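Dipeptidase AC. Metallo peptidase. MEROPS family M19 (PDB 3LY0) probably catalyses the zinc-dependent hydrolysis of dipeptides and is caught here with a phosphinate mimic of L-Ala-D-Ala at its metal site. Local coordinates at residues A[57-61]-A[165-169]; A[71-77]-A[273-277]; A[141-146]-A[168-172]; A[174-178]-A[211-215]; A[268-272]-A[284-288]. All coordinates share one frame; numbering follows the deposited sequence.

Interaction 1: A[57-61]-A[165-169]. With LY0 ((2R)-3-[(R)-[(1R)-1-aminoethyl](hydroxy)phosphoryl]-2-methylpropanoic acid), chain C.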
# COMPACT_ATOMS: atom_id res chain seq x y z
N ILE A 57 2.80 -6.48 -5.81
CA ILE A 57 2.68 -7.03 -7.15
C ILE A 57 1.38 -6.47 -7.70
O ILE A 57 0.30 -6.80 -7.20
CB ILE A 57 2.61 -8.57 -7.09
CG1 ILE A 57 3.93 -9.14 -6.56
CG2 ILE A 57 2.22 -9.15 -8.45
CD1 ILE A 57 3.84 -10.58 -6.13
N TYR A 58 1.48 -5.61 -8.70
CA TYR A 58 0.33 -4.93 -9.27
C TYR A 58 0.42 -5.04 -10.78
O TYR A 58 1.46 -4.76 -11.36
CB TYR A 58 0.31 -3.46 -8.82
CG TYR A 58 -0.14 -2.46 -9.86
CD1 TYR A 58 -1.49 -2.28 -10.15
CD2 TYR A 58 0.79 -1.69 -10.54
CE1 TYR A 58 -1.89 -1.37 -11.11
CE2 TYR A 58 0.39 -0.77 -11.49
CZ TYR A 58 -0.94 -0.62 -11.78
OH TYR A 58 -1.32 0.31 -12.73
N VAL A 59 -0.67 -5.49 -11.41
CA VAL A 59 -0.69 -5.72 -12.85
C VAL A 59 -1.24 -4.48 -13.56
O VAL A 59 -2.41 -4.14 -13.39
CB VAL A 59 -1.56 -6.95 -13.20
CG1 VAL A 59 -1.66 -7.14 -14.71
CG2 VAL A 59 -1.00 -8.19 -12.54
N PRO A 60 -0.40 -3.79 -14.35
CA PRO A 60 -0.91 -2.59 -15.03
C PRO A 60 -1.85 -2.89 -16.19
O PRO A 60 -1.71 -3.90 -16.86
CB PRO A 60 0.37 -1.94 -15.59
CG PRO A 60 1.50 -2.58 -14.84
CD PRO A 60 1.05 -3.96 -14.50
N SER A 61 -2.81 -1.98 -16.40
CA SER A 61 -3.67 -2.02 -17.57
C SER A 61 -2.94 -1.43 -18.78
O SER A 61 -1.93 -0.74 -18.62
CB SER A 61 -4.94 -1.20 -17.31
OG SER A 61 -5.83 -1.89 -16.46
N VAL A 165 -8.98 -6.03 -4.94
CA VAL A 165 -9.06 -5.21 -6.14
C VAL A 165 -8.06 -4.07 -6.14
O VAL A 165 -7.64 -3.57 -5.09
CB VAL A 165 -10.47 -4.61 -6.34
CG1 VAL A 165 -11.53 -5.71 -6.34
CG2 VAL A 165 -10.77 -3.53 -5.27
N TRP A 166 -7.68 -3.65 -7.35
CA TRP A 166 -7.07 -2.36 -7.59
C TRP A 166 -8.25 -1.48 -8.03
O TRP A 166 -9.41 -1.84 -7.79
CB TRP A 166 -5.97 -2.49 -8.65
CG TRP A 166 -5.25 -1.21 -8.90
CD1 TRP A 166 -4.48 -0.52 -8.01
CD2 TRP A 166 -5.26 -0.45 -10.11
NE1 TRP A 166 -4.00 0.63 -8.59
CE2 TRP A 166 -4.47 0.70 -9.88
CE3 TRP A 166 -5.86 -0.62 -11.36
CZ2 TRP A 166 -4.26 1.68 -10.86
CZ3 TRP A 166 -5.65 0.37 -12.33
CH2 TRP A 166 -4.86 1.49 -12.07
N SER A 167 -7.97 -0.34 -8.66
CA SER A 167 -9.06 0.53 -9.14
C SER A 167 -9.54 0.04 -10.51
O SER A 167 -9.35 0.72 -11.53
CB SER A 167 -8.60 1.98 -9.15
OG SER A 167 -8.60 2.52 -7.82
N ARG A 168 -10.14 -1.15 -10.52
CA ARG A 168 -10.44 -1.88 -11.75
C ARG A 168 -11.24 -3.11 -11.34
O ARG A 168 -10.96 -3.71 -10.31
CB ARG A 168 -9.12 -2.28 -12.42
CG ARG A 168 -9.25 -3.12 -13.68
CD ARG A 168 -7.86 -3.37 -14.27
NE ARG A 168 -7.00 -4.06 -13.31
CZ ARG A 168 -5.69 -3.89 -13.20
NH1 ARG A 168 -5.05 -3.05 -13.99
NH2 ARG A 168 -5.03 -4.58 -12.28
N PRO A 169 -12.27 -3.49 -12.13
CA PRO A 169 -13.10 -4.62 -11.71
C PRO A 169 -12.33 -5.94 -11.74
O PRO A 169 -11.47 -6.12 -12.60
CB PRO A 169 -14.22 -4.63 -12.76
CG PRO A 169 -13.63 -3.95 -13.95
CD PRO A 169 -12.76 -2.87 -13.37
P LY0 C . -1.01 2.65 -6.85
C1 LY0 C . -0.59 2.33 -9.59
N1 LY0 C . 0.20 0.57 -8.04
C2 LY0 C . -0.02 1.99 -8.23
C4 LY0 C . -0.96 4.48 -6.84
C5 LY0 C . -2.30 5.16 -6.71
C6 LY0 C . -3.15 4.58 -5.61
C7 LY0 C . -2.24 6.67 -6.72
O31 LY0 C . -0.40 2.06 -5.60
O32 LY0 C . -2.48 2.11 -6.98
O61 LY0 C . -4.47 4.89 -5.57
O62 LY0 C . -2.68 3.80 -4.77
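Tyr-58 presses the edge of its ring against the face of Trp-166, an edge-to-face aromatic pair in which Tyr-58 CE1 stands 3.5 Å from Trp-166 CE2 and the ring planes meet at 51°. This is the tight half of the contact. One face of the indole takes the tyrosine and the other is backed by the CB of Ser-167, while the phenol in turn offers a face to the inhibitor, whose amine N1 lies 3.4 Å from Tyr-58 CD2. The phenol OH is bonded to His-65. Trp-166 carries its CG anti to the backbone N (chi1 -177°), which points the indole at the pocket; there NE1 donates to the phosphinate oxygen O32 over 2.7 Å, a nearly straight bond within the ring plane.

Arg-168, bent at chi3, grips the other loop end-on. Its NH1 and NH2 both lie 2.9 Å from Val-59 O, and NH1 also reaches Ser-61 OG at 2.8 Å. The looser side is at Pro-60, partly exposed, which meets the guanidinium through its backbone carbon, its ring staying farther off.

The chemistry is a division of labour: a buried cation pins the loops through hydrogen bonds, while the indole N-H is probably suited to stabilising a negative oxygen on a tetrahedral phosphinate, or on the intermediate it imitates.

Interaction 2: A[71-77]-A[273-277]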
# COMPACT_ATOMS: atom_id res chain seq x y z
N GLU A 71 -2.44 11.45 -15.79
CA GLU A 71 -1.70 12.40 -14.98
C GLU A 71 -2.25 13.80 -15.20
O GLU A 71 -2.47 14.54 -14.24
CB GLU A 71 -0.20 12.34 -15.30
CG GLU A 71 0.45 11.06 -14.79
CD GLU A 71 1.93 11.00 -15.07
OE1 GLU A 71 2.41 11.76 -15.93
OE2 GLU A 71 2.63 10.18 -14.42
N ALA A 72 -2.48 14.17 -16.45
CA ALA A 72 -3.01 15.50 -16.76
C ALA A 72 -4.37 15.74 -16.12
O ALA A 72 -4.64 16.82 -15.61
CB ALA A 72 -3.07 15.72 -18.27
N MET A 73 -5.24 14.73 -16.17
CA MET A 73 -6.56 14.87 -15.57
C MET A 73 -6.46 15.07 -14.06
O MET A 73 -7.14 15.92 -13.49
CB MET A 73 -7.41 13.64 -15.86
CG MET A 73 -7.74 13.46 -17.33
SD MET A 73 -8.67 11.95 -17.61
CE MET A 73 -10.10 12.25 -16.61
N MET A 74 -5.60 14.29 -13.42
CA MET A 74 -5.44 14.38 -11.97
C MET A 74 -4.76 15.69 -11.53
O MET A 74 -4.80 16.05 -10.36
CB MET A 74 -4.71 13.14 -11.42
CG MET A 74 -5.57 11.86 -11.44
SD MET A 74 -4.75 10.34 -10.86
CE MET A 74 -3.24 10.50 -11.79
N ASP A 75 -4.15 16.41 -12.48
CA ASP A 75 -3.52 17.70 -12.16
C ASP A 75 -4.56 18.79 -11.88
O ASP A 75 -4.28 19.73 -11.14
CB ASP A 75 -2.64 18.19 -13.32
CG ASP A 75 -1.37 17.38 -13.48
OD1 ASP A 75 -0.96 16.70 -12.51
OD2 ASP A 75 -0.77 17.45 -14.57
N ALA A 76 -5.73 18.67 -12.48
CA ALA A 76 -6.74 19.72 -12.39
C ALA A 76 -8.12 19.19 -12.03
O ALA A 76 -8.96 18.98 -12.90
CB ALA A 76 -6.79 20.51 -13.69
N PRO A 77 -8.35 18.97 -10.73
CA PRO A 77 -9.68 18.60 -10.26
C PRO A 77 -10.66 19.73 -10.52
O PRO A 77 -10.22 20.88 -10.63
CB PRO A 77 -9.48 18.41 -8.74
CG PRO A 77 -8.01 18.34 -8.54
CD PRO A 77 -7.39 19.13 -9.63
N ASP A 273 -7.20 20.12 -1.68
CA ASP A 273 -7.69 20.38 -3.04
C ASP A 273 -7.61 19.18 -3.99
O ASP A 273 -8.02 19.26 -5.14
CB ASP A 273 -7.00 21.61 -3.66
CG ASP A 273 -5.50 21.41 -3.87
OD1 ASP A 273 -5.04 20.26 -3.96
OD2 ASP A 273 -4.78 22.43 -3.96
N GLY A 274 -7.05 18.07 -3.51
CA GLY A 274 -7.03 16.84 -4.29
C GLY A 274 -6.21 16.88 -5.57
O GLY A 274 -6.39 16.02 -6.44
N ARG A 275 -5.32 17.86 -5.68
CA ARG A 275 -4.49 18.04 -6.87
C ARG A 275 -3.28 17.12 -6.81
O ARG A 275 -2.91 16.64 -5.74
CB ARG A 275 -4.00 19.48 -6.98
CG ARG A 275 -5.05 20.51 -7.35
CD ARG A 275 -4.40 21.87 -7.56
NE ARG A 275 -3.30 21.78 -8.52
CZ ARG A 275 -2.40 22.73 -8.72
NH1 ARG A 275 -2.45 23.86 -8.02
NH2 ARG A 275 -1.43 22.55 -9.61
N ARG A 276 -2.65 16.88 -7.96
CA ARG A 276 -1.49 15.99 -8.04
C ARG A 276 -0.14 16.67 -7.74
O ARG A 276 0.86 15.98 -7.50
CB ARG A 276 -1.46 15.33 -9.42
CG ARG A 276 -0.49 14.17 -9.54
CD ARG A 276 -0.56 13.53 -10.92
NE ARG A 276 -0.03 14.42 -11.94
CZ ARG A 276 1.21 14.36 -12.41
NH1 ARG A 276 2.05 13.44 -11.96
NH2 ARG A 276 1.61 15.21 -13.35
N SER A 277 -0.10 17.99 -7.76
CA SER A 277 1.16 18.73 -7.62
C SER A 277 1.95 18.43 -6.33
O SER A 277 1.40 18.46 -5.23
CB SER A 277 0.90 20.23 -7.71
OG SER A 277 2.07 20.96 -7.42
O HOH W 1 -4.90 14.49 -8.24
O HOH W 2 -1.75 19.81 -9.87
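The guanidinium of Arg-276 carries Glu-71 over one face and Asp-75 at its edge: Glu-71 CB lies 3.8 Å above the middle of that face, and the carboxylate of Asp-75 meets the rim. The Glu-71 carboxylate runs nearly parallel to the guanidinium, the planes 9° apart, but no N-H points at OE2, leaving only an attraction of charges. At the edge the pairing is a true salt bridge, Arg-276 NE to Asp-75 OD1 at 2.5 Å, on the syn side but tilted out of the carboxylate plane, with weak support from NH2. The arginine gets there with CG anti to the backbone N (chi1 -168°) and a bend at chi3. A leucine in place of Arg-276 would probably leave Asp-75 without its charged mate and Glu-71 without the flat group it lies against.

Farther along, Pro-77 CD packs on Arg-275 CG at 3.5 Å, and Arg-275 NE makes a weak bond to Asp-75 O. Two waters fill in between the backbones: one donates to Met-74 O (2.6 Å) and Gly-274 O (2.8 Å), the other joins Asp-75 O to Arg-275 NH2. The loop is shaped by an Asx turn, Asp-273 OD1 accepting from Arg-275 N, while the same oxygen also pairs with Arg-271.

The contact joins helix 68-75 to the loop between helices 267-270 and 283-296 at the surface of the TIM-barrel fold.

Interaction 3: A[141-146]-A[168-172]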
# COMPACT_ATOMS: atom_id res chain seq x y z
N ALA A 141 -6.37 -8.88 -7.24
CA ALA A 141 -6.21 -10.33 -7.22
C ALA A 141 -6.48 -11.00 -8.56
O ALA A 141 -6.90 -12.16 -8.60
CB ALA A 141 -7.08 -10.93 -6.13
N GLU A 142 -6.23 -10.30 -9.66
CA GLU A 142 -6.48 -10.85 -10.99
C GLU A 142 -5.73 -12.14 -11.26
O GLU A 142 -6.20 -12.98 -12.03
CB GLU A 142 -6.11 -9.85 -12.06
CG GLU A 142 -7.03 -8.65 -12.13
CD GLU A 142 -6.57 -7.48 -11.29
OE1 GLU A 142 -5.63 -7.61 -10.47
OE2 GLU A 142 -7.17 -6.40 -11.47
N ALA A 143 -4.56 -12.31 -10.66
CA ALA A 143 -3.79 -13.53 -10.87
C ALA A 143 -4.40 -14.73 -10.14
O ALA A 143 -3.89 -15.84 -10.27
CB ALA A 143 -2.35 -13.33 -10.45
N ILE A 144 -5.46 -14.50 -9.37
CA ILE A 144 -6.16 -15.56 -8.67
C ILE A 144 -7.49 -15.84 -9.38
O ILE A 144 -8.32 -14.94 -9.52
CB ILE A 144 -6.47 -15.18 -7.20
CG1 ILE A 144 -5.23 -14.59 -6.49
CG2 ILE A 144 -7.05 -16.37 -6.43
CD1 ILE A 144 -4.03 -15.50 -6.52
N GLY A 145 -7.68 -17.06 -9.86
CA GLY A 145 -8.96 -17.39 -10.47
C GLY A 145 -10.06 -17.47 -9.42
O GLY A 145 -9.79 -17.58 -8.23
N ALA A 146 -11.31 -17.43 -9.88
CA ALA A 146 -12.45 -17.50 -8.95
C ALA A 146 -12.47 -18.81 -8.16
O ALA A 146 -13.03 -18.88 -7.07
CB ALA A 146 -13.76 -17.30 -9.71
N ARG A 168 -10.14 -1.15 -10.52
CA ARG A 168 -10.44 -1.88 -11.75
C ARG A 168 -11.24 -3.11 -11.34
O ARG A 168 -10.96 -3.71 -10.31
CB ARG A 168 -9.12 -2.28 -12.42
CG ARG A 168 -9.25 -3.12 -13.68
CD ARG A 168 -7.86 -3.37 -14.27
NE ARG A 168 -7.00 -4.06 -13.31
CZ ARG A 168 -5.69 -3.89 -13.20
NH1 ARG A 168 -5.05 -3.05 -13.99
NH2 ARG A 168 -5.03 -4.58 -12.28
N PRO A 169 -12.27 -3.49 -12.13
CA PRO A 169 -13.10 -4.62 -11.71
C PRO A 169 -12.33 -5.94 -11.74
O PRO A 169 -11.47 -6.12 -12.60
CB PRO A 169 -14.22 -4.63 -12.76
CG PRO A 169 -13.63 -3.95 -13.95
CD PRO A 169 -12.76 -2.87 -13.37
N THR A 170 -12.66 -6.85 -10.83
CA THR A 170 -12.09 -8.20 -10.84
C THR A 170 -13.23 -9.20 -10.65
O THR A 170 -14.37 -8.81 -10.41
CB THR A 170 -11.09 -8.42 -9.69
OG1 THR A 170 -11.80 -8.51 -8.45
CG2 THR A 170 -10.05 -7.30 -9.64
N VAL A 171 -12.92 -10.50 -10.75
CA VAL A 171 -13.94 -11.52 -10.49
C VAL A 171 -14.40 -11.51 -9.03
O VAL A 171 -15.35 -12.21 -8.68
CB VAL A 171 -13.44 -12.93 -10.87
CG1 VAL A 171 -13.14 -13.01 -12.35
CG2 VAL A 171 -12.22 -13.34 -10.05
N PHE A 172 -13.73 -10.73 -8.19
CA PHE A 172 -13.98 -10.77 -6.74
C PHE A 172 -14.78 -9.58 -6.23
O PHE A 172 -15.30 -9.61 -5.13
CB PHE A 172 -12.64 -10.83 -5.98
CG PHE A 172 -11.82 -12.02 -6.35
CD1 PHE A 172 -12.24 -13.29 -5.99
CD2 PHE A 172 -10.64 -11.88 -7.06
CE1 PHE A 172 -11.50 -14.41 -6.34
CE2 PHE A 172 -9.89 -12.99 -7.41
CZ PHE A 172 -10.32 -14.26 -7.05
O HOH W 3 -8.36 -4.58 -9.83
O HOH W 4 -8.99 -6.52 -13.44
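A type I beta turn from Ala-141 to Ile-144, closed by Ile-144 N to Ala-141 O at 2.9 Å, faces segment 168-172, which folds through an ST turn in which Thr-170 OG1 accepts from Phe-172 N. Glu-142, bent at chi2 (92°), brings OE2 to the side of Arg-168: NE (3.0 Å) and NH2 (2.9 Å) both bond Glu-142 OE2, from the same face of a carboxylate turned 67° from the guanidinium plane. Two waters also donate to OE2 and link it to the carbonyls of Arg-168 and Pro-169; with four donors, the carboxylate probably stays ionised. Beside it the methyl CG2 of Thr-170 lies against the same oxygen.

Phe-172 pushes its ring edge among backbone carbonyls, with CE2 3.3 Å from Ala-141 O and CZ 3.3 Å from Ile-144 O. Ala-141 CB touches CE2 at 3.7 Å.

Parallel strands 132-139 and 159-163 are connected through helix 149-157: the contact joins the loops that follow the two strands of this beta-alpha-beta unit of the TIM-barrel fold.

Interaction 4: A[174-178]-A[211-215]. With ZN (zinc ion), chain E; LY0 ((2R)-3-[(R)-[(1R)-1-aminoethyl](hydroxy)phosphoryl]-2-methylpropanoic acid), chain C.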
# COMPACT_ATOMS: atom_id res chain seq x y z
N HIS A 174 -15.21 -4.93 -6.80
CA HIS A 174 -15.04 -3.68 -7.51
C HIS A 174 -14.24 -2.65 -6.75
O HIS A 174 -14.46 -2.43 -5.56
CB HIS A 174 -16.41 -3.12 -7.89
CG HIS A 174 -17.22 -4.08 -8.70
ND1 HIS A 174 -17.11 -4.16 -10.07
CD2 HIS A 174 -18.11 -5.04 -8.33
CE1 HIS A 174 -17.92 -5.12 -10.51
NE2 HIS A 174 -18.53 -5.66 -9.48
N GLY A 175 -13.30 -2.03 -7.46
CA GLY A 175 -12.49 -0.95 -6.91
C GLY A 175 -13.03 0.42 -7.29
O GLY A 175 -13.82 0.57 -8.24
N VAL A 176 -12.60 1.43 -6.56
CA VAL A 176 -13.07 2.78 -6.85
C VAL A 176 -12.37 3.32 -8.08
O VAL A 176 -11.19 3.08 -8.29
CB VAL A 176 -12.82 3.77 -5.67
CG1 VAL A 176 -13.60 3.35 -4.43
CG2 VAL A 176 -11.32 3.95 -5.37
N PRO A 177 -13.10 4.07 -8.91
CA PRO A 177 -12.39 4.86 -9.91
C PRO A 177 -11.69 6.01 -9.22
O PRO A 177 -12.09 6.39 -8.11
CB PRO A 177 -13.53 5.41 -10.77
CG PRO A 177 -14.69 5.50 -9.81
CD PRO A 177 -14.56 4.29 -8.94
N PHE A 178 -10.65 6.55 -9.83
CA PHE A 178 -9.99 7.74 -9.29
C PHE A 178 -10.83 8.96 -9.60
O PHE A 178 -11.02 9.31 -10.77
CB PHE A 178 -8.60 7.91 -9.89
CG PHE A 178 -7.68 6.78 -9.56
CD1 PHE A 178 -7.08 6.71 -8.31
CD2 PHE A 178 -7.43 5.78 -10.49
CE1 PHE A 178 -6.24 5.67 -8.00
CE2 PHE A 178 -6.58 4.74 -10.18
CZ PHE A 178 -5.98 4.68 -8.93
N SER A 211 -7.47 -0.98 0.69
CA SER A 211 -7.16 0.13 -0.21
C SER A 211 -7.57 -0.22 -1.64
O SER A 211 -7.25 -1.30 -2.14
CB SER A 211 -5.67 0.52 -0.15
OG SER A 211 -5.32 1.06 1.12
N HIS A 212 -8.31 0.71 -2.25
CA HIS A 212 -8.91 0.60 -3.59
C HIS A 212 -10.30 -0.00 -3.62
O HIS A 212 -11.03 0.24 -4.56
CB HIS A 212 -8.04 -0.16 -4.60
CG HIS A 212 -6.78 0.56 -4.95
ND1 HIS A 212 -6.73 1.51 -5.94
CD2 HIS A 212 -5.53 0.45 -4.45
CE1 HIS A 212 -5.49 1.99 -6.02
NE2 HIS A 212 -4.74 1.34 -5.14
N LEU A 213 -10.64 -0.79 -2.61
CA LEU A 213 -11.96 -1.41 -2.57
C LEU A 213 -13.00 -0.32 -2.36
O LEU A 213 -12.79 0.60 -1.59
CB LEU A 213 -12.02 -2.45 -1.45
CG LEU A 213 -13.22 -3.39 -1.43
CD1 LEU A 213 -13.38 -4.17 -2.74
CD2 LEU A 213 -13.08 -4.35 -0.26
N ASN A 214 -14.12 -0.42 -3.08
CA ASN A 214 -15.18 0.56 -2.90
C ASN A 214 -15.93 0.34 -1.58
O ASN A 214 -15.64 -0.60 -0.83
CB ASN A 214 -16.12 0.61 -4.12
CG ASN A 214 -16.97 -0.65 -4.28
OD1 ASN A 214 -17.15 -1.44 -3.35
ND2 ASN A 214 -17.52 -0.81 -5.49
N GLU A 215 -16.86 1.23 -1.27
CA GLU A 215 -17.46 1.23 0.05
C GLU A 215 -18.32 -0.01 0.31
O GLU A 215 -18.33 -0.58 1.41
CB GLU A 215 -18.27 2.51 0.28
CG GLU A 215 -18.69 2.69 1.74
CD GLU A 215 -19.20 4.08 2.06
OE1 GLU A 215 -19.09 4.98 1.21
OE2 GLU A 215 -19.71 4.26 3.18
ZN ZN E . -2.58 1.56 -4.83
P LY0 C . -1.01 2.65 -6.85
C1 LY0 C . -0.59 2.33 -9.59
N1 LY0 C . 0.20 0.57 -8.04
C2 LY0 C . -0.02 1.99 -8.23
C4 LY0 C . -0.96 4.48 -6.84
C5 LY0 C . -2.30 5.16 -6.71
C6 LY0 C . -3.15 4.58 -5.61
C7 LY0 C . -2.24 6.67 -6.72
O31 LY0 C . -0.40 2.06 -5.60
O32 LY0 C . -2.48 2.11 -6.98
O61 LY0 C . -4.47 4.89 -5.57
O62 LY0 C . -2.68 3.80 -4.77
O HOH W 5 -16.57 0.81 -7.88
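Val-176 and Asn-214 each donate a backbone hydrogen bond across the contact: Val-176 N to His-212 O at 2.8 Å and Asn-214 N to His-174 O at 3.2 Å, on either side of a single beta bridge between Gly-175 and Leu-213. Here Gly-175 CA comes within 3.0 Å of His-212 O, a tight approach at a residue without a side chain. One water extends the pairing, donating to Gly-175 O and accepting from Asn-214 ND2.

Metal coordination comes next. His-212 NE2 binds zinc at 2.2 Å, along with oxygens of the phosphinate group and carboxylate of the inhibitor; Glu-139 and His-233 complete the site. The opposite ring nitrogen, ND1, is hydrogen-bonded to Ser-167 OG, a second-shell contact that helps fix the imidazole's rotation.

Van der Waals contacts close the account. Val-176 CG1 sits 3.6 Å from Asn-214 CA, and Phe-178 CZ meets the imidazole edge, 4.0 Å from His-212 CE1. Phe-178 also borders the ligand, its CE1 3.1 Å from inhibitor O61.

Segment 174-178 runs in the loop leading to strand 179-180, while 211-215 links strand 207-208 to helix 215-224. Asn-214 is the N-cap of that helix, its OD1 holding Gly-217 N.

Interaction 5: A[268-272]-A[284-288]. With LY0 ((2R)-3-[(R)-[(1R)-1-aminoethyl](hydroxy)phosphoryl]-2-methylpropanoic acid), chain C.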
# COMPACT_ATOMS: atom_id res chain seq x y z
N SER A 268 -2.33 13.54 -4.35
CA SER A 268 -3.76 13.57 -4.66
C SER A 268 -4.64 13.22 -3.47
O SER A 268 -5.80 13.62 -3.42
CB SER A 268 -4.06 12.59 -5.79
OG SER A 268 -3.25 12.89 -6.92
N PHE A 269 -4.09 12.47 -2.52
CA PHE A 269 -4.89 11.95 -1.41
C PHE A 269 -4.59 12.69 -0.11
O PHE A 269 -5.24 12.42 0.90
CB PHE A 269 -4.63 10.45 -1.22
CG PHE A 269 -4.86 9.63 -2.46
CD1 PHE A 269 -5.72 10.06 -3.47
CD2 PHE A 269 -4.22 8.40 -2.61
CE1 PHE A 269 -5.93 9.29 -4.61
CE2 PHE A 269 -4.42 7.63 -3.75
CZ PHE A 269 -5.27 8.07 -4.75
N LEU A 270 -3.63 13.60 -0.15
CA LEU A 270 -3.22 14.39 1.01
C LEU A 270 -3.72 15.84 0.96
O LEU A 270 -4.18 16.37 1.96
CB LEU A 270 -1.69 14.44 1.11
CG LEU A 270 -0.95 13.18 1.58
CD1 LEU A 270 0.55 13.34 1.41
CD2 LEU A 270 -1.27 12.88 3.03
N ARG A 271 -3.60 16.46 -0.21
CA ARG A 271 -3.97 17.87 -0.34
C ARG A 271 -5.48 18.05 -0.20
O ARG A 271 -6.26 17.26 -0.72
CB ARG A 271 -3.53 18.39 -1.71
CG ARG A 271 -2.04 18.38 -1.93
CD ARG A 271 -1.71 18.63 -3.39
NE ARG A 271 -2.20 19.95 -3.80
CZ ARG A 271 -1.42 20.94 -4.21
NH1 ARG A 271 -0.11 20.77 -4.29
NH2 ARG A 271 -1.96 22.10 -4.55
N GLU A 272 -5.90 19.10 0.48
CA GLU A 272 -7.33 19.32 0.62
C GLU A 272 -7.98 19.59 -0.74
O GLU A 272 -9.16 19.31 -0.93
CB GLU A 272 -7.61 20.46 1.60
CG GLU A 272 -7.35 20.09 3.05
CD GLU A 272 -7.66 21.24 4.00
OE1 GLU A 272 -8.30 22.21 3.57
OE2 GLU A 272 -7.25 21.16 5.18
N PRO A 284 -0.65 19.44 5.20
CA PRO A 284 -1.65 18.42 4.85
C PRO A 284 -1.28 17.03 5.37
O PRO A 284 -2.16 16.25 5.73
CB PRO A 284 -1.65 18.43 3.31
CG PRO A 284 -1.12 19.81 2.96
CD PRO A 284 -0.09 20.09 4.01
N VAL A 285 0.01 16.73 5.41
CA VAL A 285 0.46 15.44 5.94
C VAL A 285 0.04 15.32 7.41
O VAL A 285 -0.53 14.31 7.82
CB VAL A 285 1.98 15.31 5.83
CG1 VAL A 285 2.47 14.03 6.51
CG2 VAL A 285 2.42 15.35 4.36
N LEU A 286 0.29 16.36 8.19
CA LEU A 286 -0.04 16.32 9.61
C LEU A 286 -1.54 16.41 9.86
O LEU A 286 -2.04 15.91 10.86
CB LEU A 286 0.69 17.44 10.36
CG LEU A 286 2.19 17.21 10.44
CD1 LEU A 286 2.89 18.46 10.94
CD2 LEU A 286 2.50 15.99 11.32
N ARG A 287 -2.25 17.06 8.96
CA ARG A 287 -3.69 17.15 9.05
C ARG A 287 -4.28 15.74 8.96
O ARG A 287 -5.11 15.34 9.77
CB ARG A 287 -4.22 18.02 7.91
CG ARG A 287 -5.62 18.55 8.10
CD ARG A 287 -5.89 19.68 7.10
NE ARG A 287 -4.78 20.64 7.05
CZ ARG A 287 -4.16 21.02 5.93
NH1 ARG A 287 -4.53 20.54 4.75
NH2 ARG A 287 -3.16 21.90 6.00
N HIS A 288 -3.85 14.98 7.96
CA HIS A 288 -4.33 13.61 7.82
C HIS A 288 -3.90 12.73 8.98
O HIS A 288 -4.70 11.97 9.51
CB HIS A 288 -3.87 13.01 6.50
CG HIS A 288 -4.71 13.41 5.33
ND1 HIS A 288 -5.85 12.72 4.96
CD2 HIS A 288 -4.60 14.45 4.48
CE1 HIS A 288 -6.39 13.32 3.92
NE2 HIS A 288 -5.65 14.36 3.60
P LY0 C . -1.01 2.65 -6.85
C1 LY0 C . -0.59 2.33 -9.59
N1 LY0 C . 0.20 0.57 -8.04
C2 LY0 C . -0.02 1.99 -8.23
C4 LY0 C . -0.96 4.48 -6.84
C5 LY0 C . -2.30 5.16 -6.71
C6 LY0 C . -3.15 4.58 -5.61
C7 LY0 C . -2.24 6.67 -6.72
O31 LY0 C . -0.40 2.06 -5.60
O32 LY0 C . -2.48 2.11 -6.98
O61 LY0 C . -4.47 4.89 -5.57
O62 LY0 C . -2.68 3.80 -4.77
O HOH W 6 -4.06 20.80 1.72
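Like first torsions, chi1 -74° in Leu-270 and -81° in His-288, each keep CG beside the residue's own backbone N, and the two side chains meet with Leu-270 CD2 4.0 Å from His-288 CD2. The setting is a beta-alpha-beta unit of the TIM barrel: strand 260-263 leads through helix 267-270 and a loop to helix 283-296 and on to parallel strand 301-303; the first turns of helix 283-296 pack on the end of helix 267-270.

The imidazole edge also faces the backbone. His-288 NE2 makes a weak bond to Leu-270 O, in the ring plane, though its stronger partner is Thr-240; ND1 is hydrogen-bonded to Ala-236 N, and together they probably hold the ring's rotation. Pro-284 CB rests 3.5 Å from Leu-270 O, while Leu-270 CD1 touches Val-285 CG2 at 4.0 Å.

At the surface Glu-272 pairs with Arg-287 in a salt bridge that is doubtful in detail, the placing of OE2 being uncertain. A water accepts from both Glu-272 N (2.8 Å) and Arg-287 NH1 (3.1 Å). An alanine in place of Arg-287 would probably leave that water without one of its donors, and perhaps Glu-272 without its positive partner.

At the other end, toward the pocket, Phe-269 turns its ring edge to the inhibitor, CE2 3.3 Å from inhibitor O61.

Interactions 1, 4 and 5 all touch the inhibitor and approach it from different parts of the chain, while interactions 2 and 3 do not touch it. Interactions 1 and 3 share Arg-168, their centres about 9 Å apart, so one cation links the loop beside Tyr-58 to the turn that bears Glu-142. Interaction 1 meets interaction 4 where Ser-167 OG lies 2.8 Å from His-212 ND1, joining the indole's loop to the zinc ligand. Beside inhibitor O61, Phe-178 CE1 of interaction 4 meets Phe-269 CZ of interaction 5 at 4.2 Å. Interactions 2 and 5 connect through Ser-277 O and Arg-271 NH1, 2.9 Å apart. Interactions 3 and 5, centres about 31 Å apart, lie on opposite sides of the chain's centre.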